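PDB 5UBU: putative acetamidase/formamidase from Yersinia enterocolitica subsp. palearctica serotype O:3, which probably hydrolyses carbon-nitrogen bonds, other than peptide bonds, in linear amides. Local coordinates for residues A276-L284 with K318-N326. Residues are numbered along the deposited sequence; the frame is centred on the assembly and turned at random.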
# COMPACT_ATOMS: atom_id res chain seq x y z
N ALA B 276 -3.30 2.99 8.17
CA ALA B 276 -3.82 2.60 9.48
C ALA B 276 -3.02 3.37 10.53
O ALA B 276 -3.59 3.89 11.51
CB ALA B 276 -3.68 1.11 9.69
N THR B 277 -1.71 3.45 10.31
CA THR B 277 -0.81 4.15 11.22
C THR B 277 -1.07 5.67 11.20
O THR B 277 -1.01 6.31 12.24
CB THR B 277 0.65 3.88 10.88
OG1 THR B 277 0.85 2.47 10.68
CG2 THR B 277 1.57 4.40 11.99
N ARG B 278 -1.30 6.24 10.02
CA ARG B 278 -1.61 7.68 9.90
C ARG B 278 -2.85 8.05 10.69
O ARG B 278 -2.86 9.03 11.43
CB ARG B 278 -1.80 8.07 8.44
CG ARG B 278 -0.50 8.27 7.71
CD ARG B 278 -0.73 8.28 6.22
NE ARG B 278 0.49 8.58 5.49
CZ ARG B 278 0.73 8.24 4.23
NH1 ARG B 278 -0.14 7.49 3.54
NH2 ARG B 278 1.87 8.60 3.67
N ILE B 279 -3.89 7.24 10.50
CA ILE B 279 -5.17 7.40 11.20
C ILE B 279 -4.97 7.43 12.71
O ILE B 279 -5.50 8.31 13.39
CB ILE B 279 -6.13 6.26 10.80
CG1 ILE B 279 -6.62 6.47 9.37
CG2 ILE B 279 -7.34 6.23 11.71
CD1 ILE B 279 -7.33 5.27 8.78
N ALA B 280 -4.20 6.46 13.22
CA ALA B 280 -3.94 6.35 14.65
C ALA B 280 -3.17 7.56 15.17
O ALA B 280 -3.61 8.22 16.13
CB ALA B 280 -3.17 5.08 14.95
N TYR B 281 -2.03 7.85 14.55
CA TYR B 281 -1.26 9.01 14.98
C TYR B 281 -2.01 10.32 14.88
O TYR B 281 -1.94 11.13 15.80
CB TYR B 281 0.10 9.13 14.29
CG TYR B 281 1.25 8.49 15.05
CD1 TYR B 281 1.59 8.95 16.32
CD2 TYR B 281 2.04 7.50 14.47
CE1 TYR B 281 2.65 8.41 17.03
CE2 TYR B 281 3.12 6.97 15.16
CZ TYR B 281 3.41 7.43 16.45
OH TYR B 281 4.47 6.90 17.15
N ARG B 282 -2.75 10.53 13.79
CA ARG B 282 -3.48 11.79 13.64
C ARG B 282 -4.57 11.91 14.72
O ARG B 282 -4.79 13.00 15.27
CB ARG B 282 -4.10 11.94 12.27
CG ARG B 282 -4.51 13.38 12.03
CD ARG B 282 -5.13 13.64 10.69
NE ARG B 282 -6.48 13.10 10.58
CZ ARG B 282 -7.28 13.28 9.53
NH1 ARG B 282 -8.48 12.72 9.53
NH2 ARG B 282 -6.88 14.00 8.49
N ASP B 283 -5.24 10.80 15.00
CA ASP B 283 -6.30 10.80 16.01
C ASP B 283 -5.70 11.12 17.37
O ASP B 283 -6.31 11.85 18.15
CB ASP B 283 -7.01 9.46 16.11
CG ASP B 283 -8.19 9.50 17.06
OD1 ASP B 283 -9.17 10.20 16.73
OD2 ASP B 283 -8.15 8.84 18.12
N LEU B 284 -4.53 10.55 17.65
CA LEU B 284 -3.85 10.80 18.92
C LEU B 284 -3.53 12.29 19.05
O LEU B 284 -3.80 12.89 20.10
CB LEU B 284 -2.57 9.96 19.03
CG LEU B 284 -1.76 10.07 20.32
CD1 LEU B 284 -2.63 9.76 21.53
CD2 LEU B 284 -0.58 9.14 20.28
N LYS B 318 -8.92 -5.43 7.10
CA LYS B 318 -8.28 -4.16 7.38
C LYS B 318 -7.30 -4.40 8.51
O LYS B 318 -7.61 -5.10 9.48
CB LYS B 318 -9.28 -3.09 7.78
CG LYS B 318 -10.16 -2.61 6.65
CD LYS B 318 -11.04 -1.47 7.08
CE LYS B 318 -11.81 -0.96 5.88
NZ LYS B 318 -12.68 0.20 6.22
N TYR B 319 -6.11 -3.82 8.37
CA TYR B 319 -5.10 -3.96 9.40
C TYR B 319 -5.39 -2.96 10.50
O TYR B 319 -6.06 -1.97 10.26
CB TYR B 319 -3.70 -3.74 8.82
CG TYR B 319 -3.43 -4.51 7.55
CD1 TYR B 319 -3.76 -5.86 7.44
CD2 TYR B 319 -2.77 -3.91 6.48
CE1 TYR B 319 -3.49 -6.57 6.29
CE2 TYR B 319 -2.50 -4.62 5.33
CZ TYR B 319 -2.86 -5.95 5.24
OH TYR B 319 -2.59 -6.65 4.10
N THR B 320 -4.90 -3.22 11.69
CA THR B 320 -5.13 -2.35 12.83
C THR B 320 -3.83 -1.99 13.54
O THR B 320 -3.00 -2.84 13.80
CB THR B 320 -6.10 -3.02 13.82
OG1 THR B 320 -7.32 -3.33 13.15
CG2 THR B 320 -6.39 -2.10 15.00
N VAL B 321 -3.69 -0.70 13.84
CA VAL B 321 -2.50 -0.14 14.47
C VAL B 321 -2.91 0.80 15.60
O VAL B 321 -3.86 1.57 15.46
CB VAL B 321 -1.71 0.69 13.43
CG1 VAL B 321 -0.49 1.36 14.08
CG2 VAL B 321 -1.28 -0.18 12.25
N GLY B 322 -2.17 0.75 16.70
CA GLY B 322 -2.43 1.61 17.85
C GLY B 322 -1.28 2.59 18.05
O GLY B 322 -0.13 2.18 18.09
N ALA B 323 -1.58 3.89 18.15
CA ALA B 323 -0.57 4.92 18.39
C ALA B 323 -0.69 5.33 19.85
O ALA B 323 -1.73 5.80 20.28
CB ALA B 323 -0.79 6.12 17.48
N MSE B 324 0.39 5.15 20.62
CA MSE B 324 0.38 5.44 22.05
C MSE B 324 1.22 6.57 22.53
O MSE B 324 2.12 7.03 21.84
CB MSE B 324 1.07 4.26 22.72
CG MSE B 324 0.14 3.12 23.08
SE MSE B 324 1.23 1.48 23.01
CE MSE B 324 2.14 1.53 24.76
N LEU B 325 0.92 7.00 23.75
CA LEU B 325 1.69 8.03 24.44
C LEU B 325 1.61 7.69 25.93
O LEU B 325 0.53 7.41 26.45
CB LEU B 325 1.15 9.44 24.18
CG LEU B 325 1.97 10.55 24.84
CD1 LEU B 325 3.38 10.59 24.27
CD2 LEU B 325 1.30 11.90 24.68
N ASN B 326 2.75 7.70 26.59
CA ASN B 326 2.83 7.39 28.01
C ASN B 326 2.16 8.49 28.82
O ASN B 326 2.40 9.67 28.58
CB ASN B 326 4.30 7.18 28.41
CG ASN B 326 4.47 6.70 29.84
OD1 ASN B 326 4.01 7.34 30.80
ND2 ASN B 326 5.18 5.60 29.98
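Helix 273-291 packs on one face of the large mixed sheet, where A276, A280 and L284, spaced one turn apart, meet V321, A323 and L325 of strand 319-326, the strand flanked by 263-270 and 308-313. Helix and strand run in roughly the same direction, their axes 30° apart and 7.0 Å at closest approach. This approach is consistent with the small residues at its centre: the CB atoms of A280 and A323 touch at 3.6 Å, and A280 CB also rests on the carbonyl O of V321. A323 CB also lies against the helix backbone where A280 joins Y281, and at the same time sits over one face of the Y281 ring, displaced toward its rim. This CH-pi contact measures 4.0 Å from A323 CB to the Y281 ring centroid, 17° off the normal. The hydroxyl of Y281 reaches D227 O of a second subunit, so the ring spans from this layer to the subunit interface. At the N-terminal end of the contact, both methyls of V321 address the helix. With CG1 anti to the backbone N (chi1 177°), CG2 comes to 3.7 Å from A276 CB, and the two branches lie against T277 OG1, which is hydrogen-bonded to L273 O of its own helix. At the other end L284 lays CD2 along the strand backbone, 3.5 Å from A323 O, and then reaches L325 CB at 4.3 Å; L303 of helix 296-306 touches both leucines. D283 ties the helix to the sheet through S266 and R257, and V321 pairs with G268 of the neighbouring strand, but between 276-284 and 318-326 themselves the contact is buried apolar packing of small and branched side chains.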